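Local coordinates for 1-acyl-sn-glycerol-3-phosphate acyltransferase (Thermotoga maritima, PDB 5KYM), which probably catalyses transfer of an acyl group to 1-acyl-sn-glycerol-3-phosphate, making phosphatidic acid at the membrane, at residues L11-I16 against F57-S62; I4-L9 against T201-K206; K170-I175 against E225-V230. All coordinates share one frame; numbering follows the deposited sequence.

Contact 1 of 3, residues L11-I16 against F57-S62. With HGX (1-heptadecanoyl-2-tridecanoyl-3-glycerol-phosphonyl choline), chain D.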
loop_
_atom_site.group_PDB
_atom_site.type_symbol
_atom_site.label_atom_id
_atom_site.label_comp_id
_atom_site.label_asym_id
_atom_site.label_seq_id
_atom_site.Cartn_x
_atom_site.Cartn_y
_atom_site.Cartn_z
ATOM N N LEU A 11 14.791 -14.184 -9.267
ATOM C CA LEU A 11 14.631 -14.176 -10.726
ATOM C C LEU A 11 13.227 -14.579 -11.131
ATOM O O LEU A 11 12.563 -13.891 -11.900
ATOM C CB LEU A 11 15.685 -15.072 -11.384
ATOM C CG LEU A 11 17.014 -14.290 -11.389
ATOM C CD1 LEU A 11 18.308 -15.058 -11.103
ATOM C CD2 LEU A 11 17.043 -13.611 -12.774
ATOM N N TYR A 12 12.772 -15.675 -10.547
ATOM C CA TYR A 12 11.409 -16.150 -10.684
ATOM C C TYR A 12 10.416 -15.029 -10.351
ATOM O O TYR A 12 9.454 -14.790 -11.125
ATOM C CB TYR A 12 11.236 -17.382 -9.769
ATOM C CG TYR A 12 9.889 -18.022 -9.687
ATOM C CD1 TYR A 12 9.423 -18.866 -10.685
ATOM C CD2 TYR A 12 9.112 -17.860 -8.543
ATOM C CE1 TYR A 12 8.172 -19.493 -10.567
ATOM C CE2 TYR A 12 7.869 -18.480 -8.383
ATOM C CZ TYR A 12 7.382 -19.305 -9.389
ATOM O OH TYR A 12 6.129 -19.874 -9.205
ATOM N N PHE A 13 10.655 -14.283 -9.264
ATOM C CA PHE A 13 9.727 -13.204 -8.980
ATOM C C PHE A 13 9.700 -12.133 -10.073
ATOM O O PHE A 13 8.622 -11.767 -10.516
ATOM C CB PHE A 13 9.955 -12.549 -7.622
ATOM C CG PHE A 13 8.968 -11.466 -7.315
ATOM C CD1 PHE A 13 7.714 -11.793 -6.839
ATOM C CD2 PHE A 13 9.265 -10.151 -7.534
ATOM C CE1 PHE A 13 6.758 -10.805 -6.594
ATOM C CE2 PHE A 13 8.340 -9.168 -7.284
ATOM C CZ PHE A 13 7.070 -9.491 -6.840
ATOM N N TYR A 14 10.864 -11.615 -10.484
ATOM C CA TYR A 14 10.873 -10.501 -11.421
ATOM C C TYR A 14 10.330 -10.937 -12.763
ATOM O O TYR A 14 9.592 -10.180 -13.408
ATOM C CB TYR A 14 12.251 -9.828 -11.532
ATOM C CG TYR A 14 12.619 -8.994 -10.320
ATOM C CD1 TYR A 14 11.777 -7.967 -9.879
ATOM C CD2 TYR A 14 13.776 -9.230 -9.618
ATOM C CE1 TYR A 14 12.086 -7.193 -8.777
ATOM C CE2 TYR A 14 14.133 -8.469 -8.532
ATOM C CZ TYR A 14 13.290 -7.435 -8.091
ATOM O OH TYR A 14 13.609 -6.691 -6.935
ATOM N N PHE A 15 10.641 -12.154 -13.171
ATOM C CA PHE A 15 10.187 -12.612 -14.454
ATOM C C PHE A 15 8.640 -12.658 -14.472
ATOM O O PHE A 15 7.992 -11.963 -15.252
ATOM C CB PHE A 15 10.756 -13.975 -14.759
ATOM C CG PHE A 15 10.269 -14.536 -16.056
ATOM C CD1 PHE A 15 10.713 -14.012 -17.257
ATOM C CD2 PHE A 15 9.334 -15.567 -16.077
ATOM C CE1 PHE A 15 10.256 -14.501 -18.446
ATOM C CE2 PHE A 15 8.865 -16.076 -17.287
ATOM C CZ PHE A 15 9.334 -15.529 -18.463
ATOM N N ILE A 16 8.072 -13.440 -13.572
ATOM C CA ILE A 16 6.648 -13.564 -13.470
ATOM C C ILE A 16 5.972 -12.232 -13.231
ATOM O O ILE A 16 5.022 -11.893 -13.901
ATOM C CB ILE A 16 6.259 -14.532 -12.330
ATOM C CG1 ILE A 16 6.613 -15.947 -12.746
ATOM C CG2 ILE A 16 4.749 -14.465 -12.015
ATOM C CD1 ILE A 16 6.754 -16.871 -11.565
ATOM N N PHE A 57 2.578 -12.245 -3.240
ATOM C CA PHE A 57 3.185 -12.891 -2.111
ATOM C C PHE A 57 3.284 -14.386 -2.361
ATOM O O PHE A 57 4.221 -15.010 -1.856
ATOM C CB PHE A 57 2.509 -12.510 -0.801
ATOM C CG PHE A 57 2.742 -11.111 -0.445
ATOM C CD1 PHE A 57 2.025 -10.122 -1.063
ATOM C CD2 PHE A 57 3.746 -10.762 0.412
ATOM C CE1 PHE A 57 2.303 -8.799 -0.835
ATOM C CE2 PHE A 57 4.059 -9.415 0.637
ATOM C CZ PHE A 57 3.325 -8.435 0.003
ATOM N N THR A 58 2.401 -14.961 -3.183
ATOM C CA THR A 58 2.532 -16.396 -3.494
ATOM C C THR A 58 3.737 -16.640 -4.364
ATOM O O THR A 58 4.482 -17.566 -4.117
ATOM C CB THR A 58 1.305 -17.048 -4.118
ATOM O OG1 THR A 58 1.309 -16.816 -5.507
ATOM C CG2 THR A 58 0.041 -16.564 -3.531
ATOM N N TRP A 59 3.997 -15.772 -5.325
ATOM C CA TRP A 59 5.237 -15.894 -6.067
ATOM C C TRP A 59 6.521 -15.896 -5.190
ATOM O O TRP A 59 7.574 -16.363 -5.611
ATOM C CB TRP A 59 5.322 -14.812 -7.114
ATOM C CG TRP A 59 4.171 -14.744 -7.942
ATOM C CD1 TRP A 59 3.340 -15.740 -8.266
ATOM C CD2 TRP A 59 3.700 -13.604 -8.624
ATOM N NE1 TRP A 59 2.332 -15.298 -9.096
ATOM C CE2 TRP A 59 2.558 -13.982 -9.349
ATOM C CE3 TRP A 59 4.133 -12.280 -8.695
ATOM C CZ2 TRP A 59 1.843 -13.082 -10.142
ATOM C CZ3 TRP A 59 3.421 -11.381 -9.474
ATOM C CH2 TRP A 59 2.293 -11.770 -10.175
ATOM N N LEU A 60 6.431 -15.304 -4.002
ATOM C CA LEU A 60 7.523 -15.312 -3.002
ATOM C C LEU A 60 7.417 -16.433 -1.955
ATOM O O LEU A 60 8.265 -16.527 -1.047
ATOM C CB LEU A 60 7.632 -13.930 -2.317
ATOM C CG LEU A 60 7.930 -12.814 -3.321
ATOM C CD1 LEU A 60 7.723 -11.447 -2.744
ATOM C CD2 LEU A 60 9.342 -12.913 -3.827
ATOM N N PHE A 61 6.433 -17.312 -2.094
ATOM C CA PHE A 61 6.238 -18.383 -1.090
ATOM C C PHE A 61 6.245 -17.793 0.329
ATOM O O PHE A 61 6.914 -18.318 1.225
ATOM C CB PHE A 61 7.314 -19.494 -1.243
ATOM C CG PHE A 61 7.417 -20.021 -2.659
ATOM C CD1 PHE A 61 6.547 -20.978 -3.113
ATOM C CD2 PHE A 61 8.337 -19.487 -3.559
ATOM C CE1 PHE A 61 6.560 -21.392 -4.416
ATOM C CE2 PHE A 61 8.383 -19.888 -4.868
ATOM C CZ PHE A 61 7.478 -20.829 -5.300
ATOM N N SER A 62 5.505 -16.685 0.500
ATOM C CA SER A 62 5.435 -15.924 1.735
ATOM C C SER A 62 3.998 -15.805 2.169
ATOM O O SER A 62 3.193 -15.342 1.349
ATOM C CB SER A 62 6.039 -14.546 1.492
ATOM O OG SER A 62 7.466 -14.617 1.359
HETATM O O11 HGX D . -0.557 -17.229 -10.060
HETATM C C11 HGX D . -0.779 -17.077 -11.270
HETATM C C12 HGX D . 0.132 -16.230 -12.135
HETATM C C13 HGX D . 0.271 -16.735 -13.569
HETATM C C14 HGX D . 1.241 -15.863 -14.380
HETATM C C15 HGX D . 2.008 -16.664 -15.434
HETATM C C16 HGX D . 3.093 -15.900 -16.219
HETATM C C17 HGX D . 4.151 -16.862 -16.779
HETATM C C18 HGX D . 5.025 -16.300 -17.900
HETATM O O3 HGX D . -1.928 -17.705 -11.911
HETATM C C3 HGX D . -3.243 -17.780 -11.335
HETATM C C2 HGX D . -3.791 -19.230 -11.301
HETATM C C1 HGX D . -4.294 -19.690 -9.898
HETATM O O3P HGX D . -3.705 -19.047 -8.740
HETATM O O2 HGX D . -2.813 -20.153 -11.857
HETATM C C31 HGX D . -3.008 -20.522 -13.271
HETATM O O31 HGX D . -3.813 -21.417 -13.473
HETATM C C32 HGX D . -2.311 -19.840 -14.459
HETATM C C33 HGX D . -1.015 -20.495 -14.959
HETATM C C34 HGX D . -0.527 -19.908 -16.301
HETATM C C35 HGX D . 0.960 -20.201 -16.577
HETATM C C36 HGX D . 1.315 -20.538 -18.035
HETATM C C37 HGX D . 2.824 -20.698 -18.346
HETATM C C38 HGX D . 3.091 -21.361 -19.728
HETATM C C39 HGX D . 4.532 -21.242 -20.302
HETATM C C40 HGX D . 4.796 -22.039 -21.596
HETATM O O1 HGX D . -5.544 -19.589 -7.066
HETATM P P1 HGX D . -4.539 -18.520 -7.434
HETATM O O4 HGX D . -5.070 -17.140 -7.732
HETATM O O5 HGX D . -3.445 -18.337 -6.229
HETATM C C4 HGX D . -3.533 -18.914 -4.913
HETATM C C5 HGX D . -4.398 -18.062 -3.985
#
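Trp59, near the end of helix 38-59, meets Phe13 and Ile16 of helix 2-34 in a helical hairpin, the two-helix motif that positions the active site within the membrane bilayer. Its CB points toward helix 2-34 and lies 3.9 Å from Phe13 CD1; CG stands anti to the carbonyl carbon (chi1 -52°). Further out, the methyl CG2 of Ile16 sits over one face of the indole, 3.6 Å from the centroid of the six-membered ring and 17° off its normal, a CH-pi contact. Phe13 reaches the indole edge instead, CE1 lying 3.7 Å from Trp59 CE3, the two ring planes meeting obliquely at 55°. At the pyrrole tip, NE1 faces the bound lipid: HGX O11 lies near the indole plane, 3.6 Å from Trp59 NE1, a close approach and not a hydrogen bond, while Arg55 NE does hydrogen-bond the lipid and Tyr20 meets Trp59 edge-to-face. The indole thus links the helix pairing to the lipid site.

Beyond Trp59 the chain turns off the helix in a Schellman motif, with Phe61 at positive phi. Leu60 CD2 lies 3.6 Å from Phe13 CD1. The rings of Phe61 and Tyr12 are nearly parallel but slid apart, barely overlapping, and meet through their CE2 atoms at 3.8 Å. The backbone carbonyl of Trp59 approaches the edge of the Tyr12 ring, where Trp59 O lies 3.5 Å from Tyr12 CE2.

Contact 2 of 3, residues I4-L9 against T201-K206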
loop_
_atom_site.group_PDB
_atom_site.type_symbol
_atom_site.label_atom_id
_atom_site.label_comp_id
_atom_site.label_asym_id
_atom_site.label_seq_id
_atom_site.Cartn_x
_atom_site.Cartn_y
_atom_site.Cartn_z
ATOM N N ILE A 4 21.895 -19.287 -3.430
ATOM C CA ILE A 4 21.381 -19.740 -4.761
ATOM C C ILE A 4 19.847 -19.706 -4.835
ATOM O O ILE A 4 19.269 -19.255 -5.831
ATOM C CB ILE A 4 21.948 -21.128 -5.167
ATOM C CG1 ILE A 4 23.453 -20.953 -5.482
ATOM C CG2 ILE A 4 21.175 -21.743 -6.354
ATOM C CD1 ILE A 4 24.309 -22.199 -5.392
ATOM N N ARG A 5 19.249 -20.236 -3.780
ATOM C CA ARG A 5 17.838 -20.366 -3.651
ATOM C C ARG A 5 17.196 -18.984 -3.727
ATOM O O ARG A 5 16.306 -18.730 -4.556
ATOM C CB ARG A 5 17.535 -21.084 -2.345
ATOM C CG ARG A 5 16.139 -21.583 -2.227
ATOM C CD ARG A 5 15.937 -22.186 -0.842
ATOM N NE ARG A 5 15.967 -21.110 0.151
ATOM C CZ ARG A 5 14.989 -20.219 0.370
ATOM N NH1 ARG A 5 13.854 -20.219 -0.333
ATOM N NH2 ARG A 5 15.171 -19.297 1.303
ATOM N N ASN A 6 17.678 -18.071 -2.906
ATOM C CA ASN A 6 17.142 -16.705 -2.857
ATOM C C ASN A 6 17.280 -15.991 -4.171
ATOM O O ASN A 6 16.384 -15.256 -4.565
ATOM C CB ASN A 6 17.846 -15.847 -1.765
ATOM C CG ASN A 6 17.515 -16.286 -0.349
ATOM O OD1 ASN A 6 16.525 -17.039 -0.065
ATOM N ND2 ASN A 6 18.352 -15.813 0.561
ATOM N N LEU A 7 18.431 -16.152 -4.826
ATOM C CA LEU A 7 18.647 -15.486 -6.114
ATOM C C LEU A 7 17.669 -16.040 -7.198
ATOM O O LEU A 7 16.930 -15.277 -7.829
ATOM C CB LEU A 7 20.105 -15.627 -6.521
ATOM C CG LEU A 7 20.415 -15.249 -7.984
ATOM C CD1 LEU A 7 20.036 -13.793 -8.293
ATOM C CD2 LEU A 7 21.877 -15.579 -8.303
ATOM N N LEU A 8 17.640 -17.352 -7.382
ATOM C CA LEU A 8 16.612 -17.980 -8.191
ATOM C C LEU A 8 15.203 -17.545 -7.847
ATOM O O LEU A 8 14.401 -17.263 -8.735
ATOM C CB LEU A 8 16.682 -19.490 -8.077
ATOM C CG LEU A 8 17.946 -20.097 -8.706
ATOM C CD1 LEU A 8 17.785 -21.612 -8.518
ATOM C CD2 LEU A 8 18.197 -19.660 -10.157
ATOM N N LEU A 9 14.872 -17.481 -6.568
ATOM C CA LEU A 9 13.564 -16.942 -6.198
ATOM C C LEU A 9 13.412 -15.515 -6.710
ATOM O O LEU A 9 12.434 -15.183 -7.371
ATOM C CB LEU A 9 13.361 -16.976 -4.721
ATOM C CG LEU A 9 12.053 -16.408 -4.260
ATOM C CD1 LEU A 9 10.903 -17.250 -4.723
ATOM C CD2 LEU A 9 12.054 -16.403 -2.754
ATOM N N THR A 201 17.286 -8.410 -3.776
ATOM C CA THR A 201 16.840 -9.803 -3.661
ATOM C C THR A 201 15.803 -10.056 -2.584
ATOM O O THR A 201 15.735 -9.366 -1.572
ATOM C CB THR A 201 18.004 -10.805 -3.331
ATOM O OG1 THR A 201 18.511 -10.651 -1.987
ATOM C CG2 THR A 201 19.083 -10.665 -4.329
ATOM N N PHE A 202 15.045 -11.134 -2.782
ATOM C CA PHE A 202 14.010 -11.557 -1.852
ATOM C C PHE A 202 14.500 -12.684 -0.966
ATOM O O PHE A 202 15.469 -13.336 -1.298
ATOM C CB PHE A 202 12.823 -12.031 -2.657
ATOM C CG PHE A 202 12.140 -10.930 -3.424
ATOM C CD1 PHE A 202 11.152 -10.161 -2.832
ATOM C CD2 PHE A 202 12.500 -10.650 -4.739
ATOM C CE1 PHE A 202 10.529 -9.163 -3.541
ATOM C CE2 PHE A 202 11.897 -9.606 -5.429
ATOM C CZ PHE A 202 10.900 -8.892 -4.842
ATOM N N THR A 203 13.852 -12.879 0.180
ATOM C CA THR A 203 13.992 -14.081 1.009
ATOM C C THR A 203 12.623 -14.382 1.561
ATOM O O THR A 203 12.033 -13.501 2.160
ATOM C CB THR A 203 14.904 -13.873 2.253
ATOM O OG1 THR A 203 14.326 -12.933 3.123
ATOM C CG2 THR A 203 16.280 -13.283 1.922
ATOM N N PRO A 204 12.092 -15.605 1.404
ATOM C CA PRO A 204 10.732 -15.842 1.931
ATOM C C PRO A 204 10.590 -15.668 3.439
ATOM O O PRO A 204 11.589 -15.681 4.154
ATOM C CB PRO A 204 10.470 -17.294 1.574
ATOM C CG PRO A 204 11.309 -17.517 0.397
ATOM C CD PRO A 204 12.602 -16.761 0.678
ATOM N N GLY A 205 9.335 -15.550 3.890
ATOM C CA GLY A 205 8.967 -15.362 5.316
ATOM C C GLY A 205 7.511 -15.039 5.486
ATOM O O GLY A 205 6.823 -14.815 4.525
ATOM N N LYS A 206 7.011 -14.955 6.698
ATOM C CA LYS A 206 5.592 -14.648 6.892
ATOM C C LYS A 206 5.398 -13.138 6.922
ATOM O O LYS A 206 6.208 -12.419 7.488
ATOM C CB LYS A 206 5.126 -15.217 8.199
ATOM C CG LYS A 206 5.474 -16.687 8.370
ATOM C CD LYS A 206 4.893 -17.280 9.629
ATOM C CE LYS A 206 5.858 -17.184 10.785
ATOM N NZ LYS A 206 5.023 -17.452 11.982
#
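Leu9 and Arg5 of helix 2-34 both reach Pro204, tip to tip, where the N-terminal part of the membrane-helix pair meets the loop 201-206. That loop leads from helix 191-194 into strand 207-211 of the acyltransferase sheet, so the contact joins the start of the hairpin to the alpha/beta domain. No hydrogen bond crosses between the two segments, and the fit rests on shape.

Leu9 CB points toward the loop, with CG anti to the backbone N (chi1 179°), and the methyl CD2 of Leu9 lies 3.4 Å from Pro204 CG. The same methyl is more loosely placed against Phe202 CB, at 4.4 Å. One helical turn earlier, Arg5 bends at chi3 (69°), which swings NE out of the line of the chain. The guanidinium then presents its edge to the pyrrolidine ring: Pro204 CG lies in its plane, and Arg5 NH2 is 3.7 Å from Pro204 CD. Leu9 and Arg5 therefore address the same two ring carbons, CG and CD, one with a methyl and the other with the rim of a flat cation.

Asn6, whose CB also points to the loop, crosses Thr203 obliquely. Its CB approaches the carbonyl O of Phe202 at 3.5 Å, and Asn6 OD1 lies 4.0 Å from Pro204 CD. On the next turn of the helix Thr10 OG1 hydrogen-bonds Phe202 N and Asn6 O, and the Phe202 ring turns away to meet Phe13 and Tyr14. Thr203 places CG2 anti to its carbonyl carbon, and this methyl, not the hydroxyl, faces the amide: Thr203 CG2 lies 3.5 Å from Asn6 ND2.

Contact 3 of 3, residues K170-I175 against E225-V230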
loop_
_atom_site.group_PDB
_atom_site.type_symbol
_atom_site.label_atom_id
_atom_site.label_comp_id
_atom_site.label_asym_id
_atom_site.label_seq_id
_atom_site.Cartn_x
_atom_site.Cartn_y
_atom_site.Cartn_z
ATOM N N LYS A 170 6.188 15.805 10.291
ATOM C CA LYS A 170 5.247 16.889 10.631
ATOM C C LYS A 170 4.407 17.225 9.399
ATOM O O LYS A 170 4.876 17.196 8.284
ATOM C CB LYS A 170 6.029 18.124 11.183
ATOM C CG LYS A 170 5.253 19.416 11.508
ATOM C CD LYS A 170 5.970 20.650 10.917
ATOM C CE LYS A 170 5.664 21.971 11.623
ATOM N NZ LYS A 170 4.195 22.190 11.716
ATOM N N ASP A 171 3.151 17.529 9.633
ATOM C CA ASP A 171 2.120 17.775 8.596
ATOM C C ASP A 171 1.806 16.560 7.724
ATOM O O ASP A 171 1.176 16.731 6.678
ATOM C CB ASP A 171 2.432 19.020 7.718
ATOM C CG ASP A 171 2.537 20.337 8.539
ATOM O OD1 ASP A 171 1.831 20.533 9.574
ATOM O OD2 ASP A 171 3.333 21.210 8.125
ATOM N N SER A 172 2.175 15.347 8.151
ATOM C CA SER A 172 1.967 14.149 7.316
ATOM C C SER A 172 0.479 13.794 7.224
ATOM O O SER A 172 -0.029 13.513 6.141
ATOM C CB SER A 172 2.825 12.984 7.765
ATOM O OG SER A 172 2.659 12.615 9.125
ATOM N N LEU A 173 -0.244 13.915 8.336
ATOM C CA LEU A 173 -1.710 13.752 8.317
ATOM C C LEU A 173 -2.561 14.937 7.864
ATOM O O LEU A 173 -3.769 14.840 7.812
ATOM C CB LEU A 173 -2.228 13.186 9.660
ATOM C CG LEU A 173 -2.078 11.668 9.473
ATOM C CD1 LEU A 173 -0.974 11.231 10.381
ATOM C CD2 LEU A 173 -3.377 10.921 9.657
ATOM N N MET A 174 -1.952 15.996 7.424
ATOM C CA MET A 174 -2.724 17.088 6.870
ATOM C C MET A 174 -3.731 16.634 5.809
ATOM O O MET A 174 -4.807 17.224 5.759
ATOM C CB MET A 174 -1.811 18.192 6.329
ATOM C CG MET A 174 -2.531 19.530 6.188
ATOM S SD MET A 174 -3.272 20.176 7.721
ATOM C CE MET A 174 -1.833 20.509 8.758
ATOM N N ILE A 175 -3.501 15.575 5.022
ATOM C CA ILE A 175 -4.545 15.289 4.015
ATOM C C ILE A 175 -5.861 14.837 4.632
ATOM O O ILE A 175 -6.916 15.053 4.067
ATOM C CB ILE A 175 -4.146 14.334 2.873
ATOM C CG1 ILE A 175 -4.009 12.939 3.348
ATOM C CG2 ILE A 175 -2.852 14.753 2.207
ATOM C CD1 ILE A 175 -3.798 12.030 2.181
ATOM N N GLU A 225 -2.279 16.508 16.561
ATOM C CA GLU A 225 -2.838 15.680 17.634
ATOM C C GLU A 225 -3.345 14.348 17.079
ATOM O O GLU A 225 -3.272 13.308 17.731
ATOM C CB GLU A 225 -3.944 16.440 18.357
ATOM C CG GLU A 225 -4.554 15.716 19.565
ATOM C CD GLU A 225 -5.881 16.329 20.030
ATOM O OE1 GLU A 225 -5.779 17.540 20.318
ATOM O OE2 GLU A 225 -6.971 15.637 20.126
ATOM N N LEU A 226 -3.899 14.408 15.887
ATOM C CA LEU A 226 -4.365 13.240 15.108
ATOM C C LEU A 226 -3.215 12.346 14.747
ATOM O O LEU A 226 -3.295 11.112 14.863
ATOM C CB LEU A 226 -5.049 13.736 13.789
ATOM C CG LEU A 226 -5.364 12.740 12.681
ATOM C CD1 LEU A 226 -6.334 11.667 13.104
ATOM C CD2 LEU A 226 -5.947 13.486 11.509
ATOM N N ARG A 227 -2.144 12.992 14.286
ATOM C CA ARG A 227 -0.931 12.299 13.862
ATOM C C ARG A 227 -0.346 11.472 14.958
ATOM O O ARG A 227 0.010 10.325 14.752
ATOM C CB ARG A 227 0.112 13.270 13.357
ATOM C CG ARG A 227 1.318 12.588 12.754
ATOM C CD ARG A 227 2.250 13.586 12.104
ATOM N NE ARG A 227 2.931 14.239 13.211
ATOM C CZ ARG A 227 2.930 15.529 13.465
ATOM N NH1 ARG A 227 2.336 16.382 12.647
ATOM N NH2 ARG A 227 3.562 15.973 14.549
ATOM N N LYS A 228 -0.284 12.059 16.141
ATOM C CA LYS A 228 0.221 11.383 17.295
ATOM C C LYS A 228 -0.629 10.188 17.701
ATOM O O LYS A 228 -0.094 9.231 18.256
ATOM C CB LYS A 228 0.451 12.390 18.415
ATOM C CG LYS A 228 1.597 13.376 18.063
ATOM C CD LYS A 228 2.913 12.778 17.486
ATOM C CE LYS A 228 3.548 11.665 18.364
ATOM N NZ LYS A 228 4.316 12.215 19.539
ATOM N N TYR A 229 -1.929 10.216 17.413
ATOM C CA TYR A 229 -2.863 9.180 17.879
ATOM C C TYR A 229 -2.672 7.978 17.009
ATOM O O TYR A 229 -2.529 6.819 17.476
ATOM C CB TYR A 229 -4.319 9.700 17.862
ATOM C CG TYR A 229 -5.360 8.692 18.286
ATOM C CD1 TYR A 229 -5.970 7.886 17.363
ATOM C CD2 TYR A 229 -5.793 8.593 19.580
ATOM C CE1 TYR A 229 -6.893 6.933 17.733
ATOM C CE2 TYR A 229 -6.748 7.678 19.959
ATOM C CZ TYR A 229 -7.289 6.849 19.024
ATOM O OH TYR A 229 -8.258 5.890 19.299
ATOM N N VAL A 230 -2.644 8.288 15.716
ATOM C CA VAL A 230 -2.513 7.280 14.674
ATOM C C VAL A 230 -1.135 6.601 14.770
ATOM O O VAL A 230 -1.030 5.388 14.744
ATOM C CB VAL A 230 -2.766 7.909 13.287
ATOM C CG1 VAL A 230 -2.464 6.895 12.178
ATOM C CG2 VAL A 230 -4.209 8.378 13.176
#
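Arg227 CG, anti to the backbone N (chi1 -173°), lies by Leu173, and the bend at chi3 (75°) turns NE; the guanidinium beyond it meets the backbone of Lys170 and Asp171. The contact belongs to the alpha/beta acyltransferase fold: helix 223-243 lies against the mixed sheet, and the loop leading into helix 174-177 passes beside it.

The aliphatic part of Arg227 takes the first contacts. Leu173 CD1 lies 3.6 Å from Arg227 CG. Next along, Arg227 CD comes to 3.2 Å from Ser172 OG; this hydroxyl has its hydrogen-bond partner in Lys169 O. The guanidinium turns one face to the backbone, with Lys170 CA 3.6 Å above its plane and offset toward the rim. Arg227 NH1 also lies 3.3 Å from Asp171 N, but both are donors and no bond forms. NH1 instead forms a salt bridge with Glu223 OE1, one turn back on the same helix; Glu223 OE2 also makes a weak hydrogen bond with Leu173 N. An alanine in place of Arg227 would probably leave Glu223 without its salt-bridge mate and open a gap beside Ser172 OG and over Lys170 CA.

On the sheet side, Leu173 crosses Leu226 at about a right angle, Leu173 CD2 being 4.0 Å from Leu226 CG. The same methyl is 4.4 Å from Val230 CG2, and Leu173 and Val230 both touch Val183 of strand 183-189. Within 170-175, Lys170 NZ and Asp171 OD1 form a salt bridge at 3.6 Å.

In the fold
From the N terminus, helix 2-34 supplies the first side of contact 2 and then of contact 1. Contact 1 closes first, pairing the two hairpin helices and enclosing a loop of 40 residues, nearly all helical. It is nested inside the longer loop that contact 2 closes by bringing 201-206 back to the start of the chain. The two touch, with Phe202 packed against Phe13 and Leu60. Contact 3 opens at 170-175, before contact 2 is complete, and closes at 225-230 after it, so those two cross, while contacts 1 and 3 follow in series. Contact 3 lies about 35 Å from contact 1 between centres, tying helix 223-243 to the loop before helix 174-177.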